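Local coordinates for 5'-tyrosyl-DNA phosphodiesterase (Caenorhabditis elegans, PDB 4FVA), which belongs to the endonuclease/exonuclease/phosphatase family, with a DNase I-like fold built on two beta-sheets and a magnesium ion bound to acidic side chains, at residues 100-105 / 126-131; 106-111 / 142-147; 157-162 / 221-226; 227-232 / 250-255. All blocks are in the same frame, centred on the assembly; numbering follows the deposited sequence.

Interaction 1: 100-105 / 126-131; sequences QNSGMY and HLESTR. With EDO (1,2-ethanediol), chain E; EDO (1,2-ethanediol), chain I.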
loop_
_atom_site.group_PDB
_atom_site.type_symbol
_atom_site.label_atom_id
_atom_site.label_comp_id
_atom_site.label_asym_id
_atom_site.label_seq_id
_atom_site.Cartn_x
_atom_site.Cartn_y
_atom_site.Cartn_z
ATOM N N GLN A 100 -4.457 15.624 -10.784
ATOM C CA GLN A 100 -4.905 16.419 -11.923
ATOM C C GLN A 100 -4.252 15.951 -13.227
ATOM O O GLN A 100 -4.888 15.945 -14.282
ATOM C CB GLN A 100 -4.625 17.899 -11.625
ATOM C CG GLN A 100 -5.536 18.424 -10.489
ATOM C CD GLN A 100 -5.315 19.892 -10.119
ATOM O OE1 GLN A 100 -4.308 20.501 -10.486
ATOM N NE2 GLN A 100 -6.238 20.445 -9.341
ATOM N N ASN A 101 -2.992 15.529 -13.141
ATOM C CA ASN A 101 -2.226 15.111 -14.313
ATOM C C ASN A 101 -2.393 13.634 -14.676
ATOM O O ASN A 101 -1.674 13.121 -15.535
ATOM C CB ASN A 101 -0.740 15.384 -14.085
ATOM C CG ASN A 101 -0.104 14.372 -13.139
ATOM O OD1 ASN A 101 -0.804 13.569 -12.507
ATOM N ND2 ASN A 101 1.216 14.419 -13.016
ATOM N N SER A 102 -3.307 12.932 -14.017
ATOM C CA SER A 102 -3.446 11.498 -14.282
ATOM C C SER A 102 -4.447 11.162 -15.390
ATOM O O SER A 102 -5.556 11.702 -15.442
ATOM C CB SER A 102 -3.832 10.725 -13.024
ATOM O OG SER A 102 -3.884 9.343 -13.331
ATOM N N GLY A 103 -4.053 10.246 -16.264
ATOM C CA GLY A 103 -4.987 9.707 -17.235
ATOM C C GLY A 103 -5.543 8.363 -16.779
ATOM O O GLY A 103 -6.258 7.694 -17.531
ATOM N N MET A 104 -5.248 7.984 -15.536
ATOM C CA MET A 104 -5.582 6.651 -15.034
ATOM C C MET A 104 -6.418 6.660 -13.733
ATOM O O MET A 104 -6.405 5.692 -12.954
ATOM C CB MET A 104 -4.288 5.843 -14.861
ATOM C CG MET A 104 -3.496 5.675 -16.151
ATOM S SD MET A 104 -1.940 4.784 -15.908
ATOM C CE MET A 104 -1.092 5.165 -17.447
ATOM N N TYR A 105 -7.148 7.756 -13.523
ATOM C CA TYR A 105 -8.041 7.948 -12.371
ATOM C C TYR A 105 -7.304 7.785 -11.044
ATOM O O TYR A 105 -7.907 7.348 -10.052
ATOM C CB TYR A 105 -9.221 6.964 -12.375
ATOM C CG TYR A 105 -9.817 6.680 -13.731
ATOM C CD1 TYR A 105 -10.451 7.674 -14.470
ATOM C CD2 TYR A 105 -9.769 5.394 -14.261
ATOM C CE1 TYR A 105 -11.000 7.395 -15.716
ATOM C CE2 TYR A 105 -10.310 5.104 -15.502
ATOM C CZ TYR A 105 -10.927 6.104 -16.224
ATOM O OH TYR A 105 -11.469 5.806 -17.457
ATOM N N HIS A 126 -1.713 4.845 -5.877
ATOM C CA HIS A 126 -1.239 3.978 -6.939
ATOM C C HIS A 126 -0.733 4.917 -8.028
ATOM O O HIS A 126 -1.528 5.390 -8.838
ATOM C CB HIS A 126 -2.403 3.135 -7.467
ATOM C CG HIS A 126 -2.021 2.168 -8.546
ATOM N ND1 HIS A 126 -2.954 1.444 -9.254
ATOM C CD2 HIS A 126 -0.808 1.824 -9.050
ATOM C CE1 HIS A 126 -2.334 0.683 -10.147
ATOM N NE2 HIS A 126 -1.035 0.892 -10.041
ATOM N N LEU A 127 0.571 5.203 -8.050
ATOM C CA LEU A 127 1.079 6.238 -8.961
ATOM C C LEU A 127 1.057 5.811 -10.432
ATOM O O LEU A 127 1.050 4.614 -10.739
ATOM C CB LEU A 127 2.485 6.689 -8.549
ATOM C CG LEU A 127 2.574 7.272 -7.132
ATOM C CD1 LEU A 127 3.963 7.883 -6.877
ATOM C CD2 LEU A 127 1.451 8.284 -6.895
ATOM N N GLU A 128 1.049 6.792 -11.339
ATOM C CA GLU A 128 0.923 6.516 -12.769
ATOM C C GLU A 128 1.816 5.359 -13.220
ATOM O O GLU A 128 2.974 5.238 -12.809
ATOM C CB GLU A 128 1.207 7.779 -13.597
ATOM C CG GLU A 128 0.374 7.902 -14.884
ATOM C CD GLU A 128 -1.053 8.382 -14.639
ATOM O OE1 GLU A 128 -1.434 8.626 -13.465
ATOM O OE2 GLU A 128 -1.803 8.534 -15.626
ATOM N N SER A 129 1.252 4.492 -14.054
ATOM C CA SER A 129 1.901 3.248 -14.472
ATOM C C SER A 129 2.742 3.421 -15.753
ATOM O O SER A 129 2.456 4.300 -16.582
ATOM C CB SER A 129 0.834 2.168 -14.692
ATOM O OG SER A 129 -0.047 2.050 -13.575
ATOM N N THR A 130 3.752 2.560 -15.895
ATOM C CA THR A 130 4.636 2.407 -17.072
ATOM C C THR A 130 5.763 3.421 -17.192
ATOM O O THR A 130 5.668 4.550 -16.716
ATOM C CB THR A 130 3.891 2.354 -18.426
ATOM O OG1 THR A 130 3.664 3.688 -18.912
ATOM C CG2 THR A 130 2.574 1.594 -18.294
ATOM N N ARG A 131 6.819 2.994 -17.870
ATOM C CA ARG A 131 7.990 3.815 -18.119
ATOM C C ARG A 131 7.622 5.141 -18.766
ATOM O O ARG A 131 8.169 6.180 -18.409
ATOM C CB ARG A 131 8.961 3.030 -19.013
ATOM C CG ARG A 131 10.182 3.793 -19.508
ATOM C CD ARG A 131 11.052 4.356 -18.390
ATOM N NE ARG A 131 12.227 5.030 -18.945
ATOM C CZ ARG A 131 12.235 6.278 -19.410
ATOM N NH1 ARG A 131 11.129 7.013 -19.387
ATOM N NH2 ARG A 131 13.355 6.795 -19.900
HETATM C C1 EDO E . -0.677 16.331 -9.858
HETATM O O1 EDO E . 0.636 16.832 -9.546
HETATM C C2 EDO E . -1.652 16.781 -8.761
HETATM O O2 EDO E . -3.012 16.659 -9.198
HETATM C C1 EDO I . 7.428 -0.700 -17.038
HETATM O O1 EDO I . 7.254 -0.392 -18.429
HETATM C C2 EDO I . 8.110 -2.058 -16.868
HETATM O O2 EDO I . 8.041 -2.799 -18.095
#
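The carboxylate of Glu128 clasps the turn at Ser102 and Gly103 with both oxygens. OE1 of Glu128 receives the hydroxyl of Ser102 at 2.6 Å from OG, through the syn lone pair, while OE2 of Glu128 takes the backbone N of Gly103 at 2.9 Å, on its own syn side and 20° out of the carboxylate plane. The turn is an ST turn: OG of Ser102 also accepts from the backbone N of Met104, at 2.9 Å and nearly straight (160°). The hydroxyl thus closes the turn as an acceptor while donating a hydrogen bond to Glu128. The bend at chi2 (78°) in Glu128 swings CD out of line with the rest of the chain and toward this turn.

Met104 crosses obliquely beside the same acid. Its CG sits 3.4 Å from Glu128 OE2, and SD lies 3.7 Å from the backbone N of Ser129, with CB of that serine also near the sulfur.

A second shell fixes both loops, which follow strands 90-98 and 118-126. Gln140 of helix 134-154 bonds to the backbone N of Glu128 and to OD1 of Asn101, bridging the two loops, and Arg137 takes the carbonyl of Glu128. The hydroxyl of Ser129 bonds to Arg106 and to a malonate ion. At its nearest atom, the Ser129 side chain is about 8 Å from the magnesium ion that Asp22 and Glu52 bind. Farther along Met104, the CE methyl lies 3.8 Å from the carbonyl O of Ser129.

Interaction 2: 106-111 / 142-147; sequences RTLQIL and GFCMDK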
loop_
_atom_site.group_PDB
_atom_site.type_symbol
_atom_site.label_atom_id
_atom_site.label_comp_id
_atom_site.label_asym_id
_atom_site.label_seq_id
_atom_site.Cartn_x
_atom_site.Cartn_y
_atom_site.Cartn_z
ATOM N N ARG A 106 -6.014 8.110 -11.020
ATOM C CA ARG A 106 -5.214 7.879 -9.825
ATOM C C ARG A 106 -5.435 8.975 -8.800
ATOM O O ARG A 106 -5.674 10.144 -9.155
ATOM C CB ARG A 106 -3.731 7.727 -10.183
ATOM C CG ARG A 106 -3.465 6.628 -11.218
ATOM C CD ARG A 106 -4.024 5.256 -10.786
ATOM N NE ARG A 106 -3.917 4.275 -11.872
ATOM C CZ ARG A 106 -2.796 3.629 -12.175
ATOM N NH1 ARG A 106 -1.702 3.855 -11.456
ATOM N NH2 ARG A 106 -2.763 2.757 -13.185
ATOM N N THR A 107 -5.322 8.599 -7.523
ATOM C CA THR A 107 -5.725 9.454 -6.427
ATOM C C THR A 107 -4.757 9.320 -5.262
ATOM O O THR A 107 -4.029 8.325 -5.140
ATOM C CB THR A 107 -7.124 9.039 -5.904
ATOM O OG1 THR A 107 -7.083 7.647 -5.526
ATOM C CG2 THR A 107 -8.204 9.229 -6.987
ATOM N N LEU A 108 -4.777 10.309 -4.382
ATOM C CA LEU A 108 -4.122 10.161 -3.087
ATOM C C LEU A 108 -5.255 10.018 -2.100
ATOM O O LEU A 108 -6.027 10.959 -1.883
ATOM C CB LEU A 108 -3.266 11.383 -2.763
ATOM C CG LEU A 108 -2.524 11.377 -1.427
ATOM C CD1 LEU A 108 -1.666 10.135 -1.332
ATOM C CD2 LEU A 108 -1.649 12.627 -1.331
ATOM N N GLN A 109 -5.369 8.825 -1.527
ATOM C CA GLN A 109 -6.444 8.514 -0.584
ATOM C C GLN A 109 -5.925 8.733 0.827
ATOM O O GLN A 109 -4.951 8.095 1.238
ATOM C CB GLN A 109 -6.913 7.064 -0.759
ATOM C CG GLN A 109 -8.056 6.649 0.188
ATOM C CD GLN A 109 -8.445 5.199 0.022
ATOM O OE1 GLN A 109 -7.642 4.388 -0.453
ATOM N NE2 GLN A 109 -9.676 4.853 0.420
ATOM N N ILE A 110 -6.571 9.628 1.575
ATOM C CA ILE A 110 -6.077 9.992 2.901
ATOM C C ILE A 110 -7.107 9.672 3.959
ATOM O O ILE A 110 -8.243 10.154 3.889
ATOM C CB ILE A 110 -5.706 11.496 2.981
ATOM C CG1 ILE A 110 -4.618 11.823 1.959
ATOM C CG2 ILE A 110 -5.166 11.858 4.359
ATOM C CD1 ILE A 110 -4.321 13.335 1.834
ATOM N N LEU A 111 -6.733 8.824 4.914
ATOM C CA LEU A 111 -7.614 8.567 6.047
ATOM C C LEU A 111 -6.899 9.072 7.288
ATOM O O LEU A 111 -5.786 8.641 7.605
ATOM C CB LEU A 111 -7.940 7.076 6.186
ATOM C CG LEU A 111 -9.102 6.680 7.111
ATOM C CD1 LEU A 111 -10.453 7.054 6.470
ATOM C CD2 LEU A 111 -9.078 5.190 7.469
ATOM N N GLY A 142 6.274 13.767 -5.898
ATOM C CA GLY A 142 6.648 15.044 -5.306
ATOM C C GLY A 142 5.463 15.663 -4.589
ATOM O O GLY A 142 5.567 16.106 -3.440
ATOM N N PHE A 143 4.315 15.641 -5.252
ATOM C CA PHE A 143 3.090 16.155 -4.678
ATOM C C PHE A 143 2.759 15.409 -3.397
ATOM O O PHE A 143 2.412 16.022 -2.380
ATOM C CB PHE A 143 1.950 16.029 -5.695
ATOM C CG PHE A 143 0.600 16.414 -5.161
ATOM C CD1 PHE A 143 0.152 17.729 -5.231
ATOM C CD2 PHE A 143 -0.231 15.453 -4.589
ATOM C CE1 PHE A 143 -1.106 18.086 -4.726
ATOM C CE2 PHE A 143 -1.488 15.794 -4.091
ATOM C CZ PHE A 143 -1.928 17.110 -4.160
ATOM N N CYS A 144 2.876 14.088 -3.425
ATOM C CA CYS A 144 2.571 13.316 -2.225
ATOM C C CYS A 144 3.508 13.693 -1.082
ATOM O O CYS A 144 3.076 13.856 0.056
ATOM C CB CYS A 144 2.640 11.811 -2.504
ATOM S SG CYS A 144 1.306 11.218 -3.570
ATOM N N MET A 145 4.791 13.843 -1.388
ATOM C CA MET A 145 5.759 14.189 -0.344
ATOM C C MET A 145 5.494 15.586 0.241
ATOM O O MET A 145 5.634 15.808 1.446
ATOM C CB MET A 145 7.198 14.038 -0.859
ATOM C CG MET A 145 7.716 12.578 -0.877
ATOM S SD MET A 145 7.537 11.754 0.735
ATOM C CE MET A 145 8.116 10.095 0.378
ATOM N N ASP A 146 5.075 16.518 -0.603
ATOM C CA ASP A 146 4.716 17.840 -0.119
ATOM C C ASP A 146 3.551 17.756 0.848
ATOM O O ASP A 146 3.518 18.448 1.870
ATOM C CB ASP A 146 4.379 18.772 -1.284
ATOM C CG ASP A 146 5.609 19.166 -2.097
ATOM O OD1 ASP A 146 6.736 19.051 -1.580
ATOM O OD2 ASP A 146 5.442 19.612 -3.250
ATOM N N LYS A 147 2.588 16.904 0.519
ATOM C CA LYS A 147 1.430 16.709 1.363
ATOM C C LYS A 147 1.830 16.107 2.705
ATOM O O LYS A 147 1.350 16.540 3.759
ATOM C CB LYS A 147 0.405 15.828 0.644
ATOM C CG LYS A 147 -0.895 15.607 1.408
ATOM C CD LYS A 147 -1.577 16.926 1.738
ATOM C CE LYS A 147 -2.989 16.710 2.267
ATOM N NZ LYS A 147 -3.036 15.810 3.461
#
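Leu108 spreads its two methyls over the helix surface formed by Phe143, Cys144 and Lys147. With CG anti to the backbone N (chi1 180°), its branch reaches out from strand 107-111: CD1 meets the sulfur of Cys144, 3.9 Å from SG, and CD2 lies 4.2 Å from CE2 of Phe143, approaching that ring obliquely. The same CD2 rests 4.1 Å from CG of Lys147, where the leucine and the lysine chain cross at a slant.

Ile110, two residues along the strand, meets the far part of that lysine tip to tip. Its CD1 is 3.7 Å from CE of Lys147 and only 3.2 Å from NZ, a close approach of a methyl to an ammonium. The chain of Lys147 bends at chi2, which places CD, and again at chi4 (56°), which sets NZ beside CD1 of Ile110; its CG and CE are the methylenes that touch the strand. Leu123 of strand 118-126 touches both Leu108 and Ile110, extending the apolar layer to the neighbouring strand.

Strand and helix segments run nearly parallel, 23° apart, with 10.5 Å between their axes at closest approach: a helix packed on a sheet, as in the layered alpha/beta sandwich of the DNase I-like fold.

Interaction 3: 157-162 / 221-226; sequences GALVFF and SGPLDK
Leu159 and Leu224 meet through differently set side chains: chi1 of Leu159 lies at -100°, away from a staggered value, whereas Leu224 has CG anti to its carbonyl carbon (chi1 -60°). Their CD1 methyls touch at 3.5 Å, and the two side chains cross at about a right angle. CD2 of Leu159 lies 4.0 Å from CD of Pro223, with Leu224 and the O of Ser221 also near.

Beside this apolar cluster the backbones pair as an antiparallel, hydrogen-bonded bridge. The N of Val160 gives an almost linear bond (176°) to the O of Ser221 at 2.9 Å, and the N of Ser221 returns one to the O of Val160 at 3.0 Å. A water extends the link, donating to the O of Ala158 at 2.7 Å and hydrogen-bonding to OG of Ser221 at 2.9 Å. Past Ser221 the pairing ends as Gly222, at positive phi, turns the chain into Pro223.

Strand 159-163 lies between the parallel strand 118-126 and the antiparallel strand 212-221. Ile151 and Ile152 of helix 134-154 pack on Val160 and Ser221 respectively, while Leu159 and Leu224 meet Val14 of strand 13-20 in the second sheet.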
loop_
_atom_site.group_PDB
_atom_site.type_symbol
_atom_site.label_atom_id
_atom_site.label_comp_id
_atom_site.label_asym_id
_atom_site.label_seq_id
_atom_site.Cartn_x
_atom_site.Cartn_y
_atom_site.Cartn_z
ATOM N N GLY A 157 4.165 15.105 16.377
ATOM C CA GLY A 157 3.847 13.964 17.212
ATOM C C GLY A 157 2.939 12.924 16.573
ATOM O O GLY A 157 2.708 11.871 17.167
ATOM N N ALA A 158 2.388 13.215 15.394
ATOM C CA ALA A 158 1.527 12.233 14.723
ATOM C C ALA A 158 2.311 11.123 14.026
ATOM O O ALA A 158 3.464 11.313 13.626
ATOM C CB ALA A 158 0.592 12.906 13.720
ATOM N N LEU A 159 1.670 9.970 13.873
ATOM C CA LEU A 159 2.210 8.916 13.010
ATOM C C LEU A 159 1.671 9.148 11.608
ATOM O O LEU A 159 0.460 9.308 11.422
ATOM C CB LEU A 159 1.746 7.542 13.482
ATOM C CG LEU A 159 2.688 6.681 14.313
ATOM C CD1 LEU A 159 2.061 5.311 14.576
ATOM C CD2 LEU A 159 4.013 6.541 13.595
ATOM N N VAL A 160 2.565 9.215 10.627
ATOM C CA VAL A 160 2.146 9.376 9.242
ATOM C C VAL A 160 2.686 8.203 8.409
ATOM O O VAL A 160 3.902 7.945 8.391
ATOM C CB VAL A 160 2.642 10.723 8.653
ATOM C CG1 VAL A 160 2.181 10.879 7.221
ATOM C CG2 VAL A 160 2.146 11.901 9.495
ATOM N N PHE A 161 1.788 7.495 7.725
ATOM C CA PHE A 161 2.191 6.420 6.809
ATOM C C PHE A 161 1.808 6.772 5.377
ATOM O O PHE A 161 0.626 6.985 5.064
ATOM C CB PHE A 161 1.552 5.074 7.202
ATOM C CG PHE A 161 1.986 4.577 8.559
ATOM C CD1 PHE A 161 3.288 4.161 8.768
ATOM C CD2 PHE A 161 1.089 4.553 9.629
ATOM C CE1 PHE A 161 3.705 3.719 10.020
ATOM C CE2 PHE A 161 1.493 4.108 10.892
ATOM C CZ PHE A 161 2.810 3.688 11.084
ATOM N N PHE A 162 2.803 6.819 4.504
ATOM C CA PHE A 162 2.540 7.054 3.086
ATOM C C PHE A 162 3.124 5.962 2.203
ATOM O O PHE A 162 4.296 5.605 2.355
ATOM C CB PHE A 162 3.102 8.394 2.637
ATOM C CG PHE A 162 3.211 8.506 1.152
ATOM C CD1 PHE A 162 2.072 8.643 0.365
ATOM C CD2 PHE A 162 4.443 8.413 0.536
ATOM C CE1 PHE A 162 2.172 8.718 -1.024
ATOM C CE2 PHE A 162 4.555 8.492 -0.850
ATOM C CZ PHE A 162 3.413 8.640 -1.628
ATOM N N SER A 221 6.700 8.758 9.147
ATOM C CA SER A 221 7.293 9.698 10.069
ATOM C C SER A 221 6.554 9.519 11.364
ATOM O O SER A 221 5.380 9.130 11.350
ATOM C CB SER A 221 7.123 11.126 9.564
ATOM O OG SER A 221 7.463 12.051 10.572
ATOM N N GLY A 222 7.223 9.797 12.480
ATOM C CA GLY A 222 6.563 9.718 13.769
ATOM C C GLY A 222 7.402 9.148 14.888
ATOM O O GLY A 222 8.577 8.822 14.696
ATOM N N PRO A 223 6.785 9.020 16.071
ATOM C CA PRO A 223 7.445 8.657 17.332
ATOM C C PRO A 223 7.844 7.187 17.392
ATOM O O PRO A 223 8.404 6.751 18.398
ATOM C CB PRO A 223 6.372 8.952 18.385
ATOM C CG PRO A 223 5.074 8.784 17.637
ATOM C CD PRO A 223 5.347 9.284 16.250
ATOM N N LEU A 224 7.604 6.442 16.320
ATOM C CA LEU A 224 8.061 5.055 16.269
ATOM C C LEU A 224 9.301 4.996 15.393
ATOM O O LEU A 224 9.267 5.385 14.220
ATOM C CB LEU A 224 6.955 4.143 15.724
ATOM C CG LEU A 224 5.662 4.126 16.545
ATOM C CD1 LEU A 224 4.585 3.259 15.895
ATOM C CD2 LEU A 224 5.961 3.613 17.952
ATOM N N ASP A 225 10.402 4.519 15.966
ATOM C CA ASP A 225 11.690 4.604 15.287
ATOM C C ASP A 225 12.208 3.289 14.723
ATOM O O ASP A 225 13.127 3.284 13.898
ATOM C CB ASP A 225 12.728 5.210 16.230
ATOM C CG ASP A 225 12.392 4.964 17.688
ATOM O OD1 ASP A 225 12.631 3.840 18.178
ATOM O OD2 ASP A 225 11.875 5.893 18.345
ATOM N N LYS A 226 11.598 2.182 15.122
ATOM C CA LYS A 226 12.026 0.883 14.617
ATOM C C LYS A 226 10.960 0.252 13.721
ATOM O O LYS A 226 9.757 0.512 13.879
ATOM C CB LYS A 226 12.401 -0.054 15.763
ATOM C CG LYS A 226 13.652 0.379 16.519
ATOM C CD LYS A 226 13.955 -0.585 17.654
ATOM C CE LYS A 226 13.051 -0.348 18.845
ATOM N NZ LYS A 226 13.770 -0.534 20.136
HETATM O O HOH W 1 5.130 12.760 12.130
#

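Interaction 4: 227-232 / 250-255; sequences VKFTLE and INATFF
OG1 of Thr230 is held by two groups, Glu232 on its own strand and Asn251 on the next. It donates to OE2 of Glu232 at 2.9 Å, meeting that oxygen on its anti side, 21° out of the carboxylate plane, and accepts a weak bond from ND2 of Asn251 at 3.4 Å. The side chains of Thr230 and Asn251 run alongside each other in the same direction, and their backbones bond both ways. At the next hydrogen-bonded pair, Lys228 and Thr253 repeat this: the N of Lys228 reaches the O of Thr253 at 2.8 Å, and the N of Thr253 bonds to the O of Lys228 in turn.

These are the hydrogen-bonded pairs of an antiparallel beta arrangement whose segments run at 168° to each other. Strand 226-232 is the outermost on this side of its sheet, and strand 249-255 pairs on its other side with strand 13-20.

The non-hydrogen-bonded pairs Val227 with Phe254, Phe229 with Ala252 and Leu231 with Ile250 direct their side chains to the other face, where helix 183-186 packs against Val227, Phe229 and Phe254. CG2 of Val227, anti to its backbone N, sits over one face of the Phe254 ring as a CH-pi contact, 4.1 Å from the centroid and displaced toward the rim. CZ of Phe229 lies 3.4 Å from CG2 of Ile250. CG2 of Ile250 also meets CD2 of Leu231 at 3.8 Å.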
loop_
_atom_site.group_PDB
_atom_site.type_symbol
_atom_site.label_atom_id
_atom_site.label_comp_id
_atom_site.label_asym_id
_atom_site.label_seq_id
_atom_site.Cartn_x
_atom_site.Cartn_y
_atom_site.Cartn_z
ATOM N N VAL A 227 11.407 -0.575 12.781
ATOM C CA VAL A 227 10.498 -1.188 11.825
ATOM C C VAL A 227 10.988 -2.573 11.416
ATOM O O VAL A 227 12.180 -2.780 11.189
ATOM C CB VAL A 227 10.284 -0.277 10.578
ATOM C CG1 VAL A 227 11.608 0.063 9.936
ATOM C CG2 VAL A 227 9.347 -0.935 9.559
ATOM N N LYS A 228 10.062 -3.525 11.346
ATOM C CA LYS A 228 10.342 -4.813 10.731
ATOM C C LYS A 228 9.574 -4.903 9.398
ATOM O O LYS A 228 8.467 -4.382 9.288
ATOM C CB LYS A 228 9.933 -5.937 11.685
ATOM C CG LYS A 228 10.965 -6.171 12.790
ATOM C CD LYS A 228 10.431 -7.032 13.922
ATOM C CE LYS A 228 11.573 -7.739 14.650
ATOM N NZ LYS A 228 11.110 -8.387 15.911
ATOM N N PHE A 229 10.141 -5.595 8.411
ATOM C CA PHE A 229 9.609 -5.579 7.044
ATOM C C PHE A 229 9.680 -6.971 6.422
ATOM O O PHE A 229 10.744 -7.595 6.412
ATOM C CB PHE A 229 10.395 -4.569 6.188
ATOM C CG PHE A 229 9.787 -4.305 4.813
ATOM C CD1 PHE A 229 9.955 -5.207 3.770
ATOM C CD2 PHE A 229 9.064 -3.142 4.581
ATOM C CE1 PHE A 229 9.403 -4.956 2.507
ATOM C CE2 PHE A 229 8.513 -2.875 3.347
ATOM C CZ PHE A 229 8.671 -3.784 2.299
ATOM N N THR A 230 8.538 -7.477 5.951
ATOM C CA THR A 230 8.495 -8.781 5.264
ATOM C C THR A 230 7.674 -8.702 3.983
ATOM O O THR A 230 6.950 -7.729 3.758
ATOM C CB THR A 230 7.879 -9.889 6.138
ATOM O OG1 THR A 230 6.486 -9.605 6.345
ATOM C CG2 THR A 230 8.587 -9.983 7.492
ATOM N N LEU A 231 7.779 -9.727 3.144
ATOM C CA LEU A 231 6.941 -9.812 1.955
ATOM C C LEU A 231 5.900 -10.884 2.196
ATOM O O LEU A 231 6.182 -11.855 2.892
ATOM C CB LEU A 231 7.779 -10.159 0.719
ATOM C CG LEU A 231 8.797 -9.077 0.370
ATOM C CD1 LEU A 231 9.615 -9.436 -0.869
ATOM C CD2 LEU A 231 8.063 -7.755 0.182
ATOM N N GLU A 232 4.715 -10.727 1.610
ATOM C CA GLU A 232 3.651 -11.703 1.814
ATOM C C GLU A 232 2.943 -12.005 0.498
ATOM O O GLU A 232 3.162 -11.315 -0.502
ATOM C CB GLU A 232 2.653 -11.190 2.853
ATOM C CG GLU A 232 3.288 -10.733 4.162
ATOM C CD GLU A 232 3.755 -11.906 5.017
ATOM O OE1 GLU A 232 3.345 -13.056 4.743
ATOM O OE2 GLU A 232 4.516 -11.676 5.975
ATOM N N ILE A 250 3.622 -6.016 0.758
ATOM C CA ILE A 250 4.606 -5.605 1.742
ATOM C C ILE A 250 3.921 -5.498 3.096
ATOM O O ILE A 250 2.738 -5.163 3.180
ATOM C CB ILE A 250 5.368 -4.302 1.372
ATOM C CG1 ILE A 250 4.427 -3.109 1.238
ATOM C CG2 ILE A 250 6.173 -4.496 0.076
ATOM C CD1 ILE A 250 5.177 -1.812 0.929
ATOM N N ASN A 251 4.667 -5.812 4.145
ATOM C CA ASN A 251 4.131 -5.886 5.491
ATOM C C ASN A 251 5.130 -5.281 6.482
ATOM O O ASN A 251 6.178 -5.864 6.755
ATOM C CB ASN A 251 3.838 -7.350 5.832
ATOM C CG ASN A 251 3.252 -7.518 7.225
ATOM O OD1 ASN A 251 2.496 -6.678 7.692
ATOM N ND2 ASN A 251 3.634 -8.594 7.905
ATOM N N ALA A 252 4.836 -4.092 6.991
ATOM C CA ALA A 252 5.785 -3.423 7.874
ATOM C C ALA A 252 5.209 -3.258 9.268
ATOM O O ALA A 252 4.066 -2.780 9.436
ATOM C CB ALA A 252 6.194 -2.069 7.292
ATOM N N THR A 253 6.014 -3.601 10.267
ATOM C CA THR A 253 5.604 -3.466 11.665
ATOM C C THR A 253 6.452 -2.393 12.325
ATOM O O THR A 253 7.684 -2.515 12.399
ATOM C CB THR A 253 5.745 -4.797 12.433
ATOM O OG1 THR A 253 4.959 -5.815 11.799
ATOM C CG2 THR A 253 5.302 -4.631 13.892
ATOM N N PHE A 254 5.787 -1.353 12.819
ATOM C CA PHE A 254 6.482 -0.214 13.392
ATOM C C PHE A 254 6.365 -0.255 14.912
ATOM O O PHE A 254 5.294 -0.546 15.462
ATOM C CB PHE A 254 5.922 1.098 12.840
ATOM C CG PHE A 254 5.930 1.180 11.327
ATOM C CD1 PHE A 254 4.917 0.597 10.580
ATOM C CD2 PHE A 254 6.942 1.854 10.654
ATOM C CE1 PHE A 254 4.914 0.681 9.191
ATOM C CE2 PHE A 254 6.949 1.935 9.268
ATOM C CZ PHE A 254 5.932 1.346 8.537
ATOM N N PHE A 255 7.475 0.019 15.589
ATOM C CA PHE A 255 7.493 -0.025 17.048
ATOM C C PHE A 255 8.561 0.889 17.652
ATOM O O PHE A 255 9.405 1.447 16.934
ATOM C CB PHE A 255 7.649 -1.468 17.555
ATOM C CG PHE A 255 8.899 -2.163 17.074
ATOM C CD1 PHE A 255 8.997 -2.625 15.773
ATOM C CD2 PHE A 255 9.979 -2.346 17.926
ATOM C CE1 PHE A 255 10.150 -3.271 15.326
ATOM C CE2 PHE A 255 11.135 -2.981 17.487
ATOM C CZ PHE A 255 11.220 -3.446 16.187
#

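The four contacts form a chain across the fold, each touching the next. Arg106 joins interactions 1 and 2: its NH2 lies 2.8 Å from OG of Ser129, its NH1 3.0 Å from the O of His126. Helix 134-154 of interaction 2 is followed in the chain by strand 159-163 of interaction 3, and CB of Cys144 lies 3.4 Å from CZ of Phe162. Between the two sheets, interactions 3 and 4 meet where CE1 of Phe161 lies 3.4 Å from CE1 of Phe254. Interactions 1 and 4 lie on opposite sides of the chain's centre, their own centres 26 Å apart. Interaction 1 lies near the metal site, through Ser129, about 8 Å from the magnesium ion.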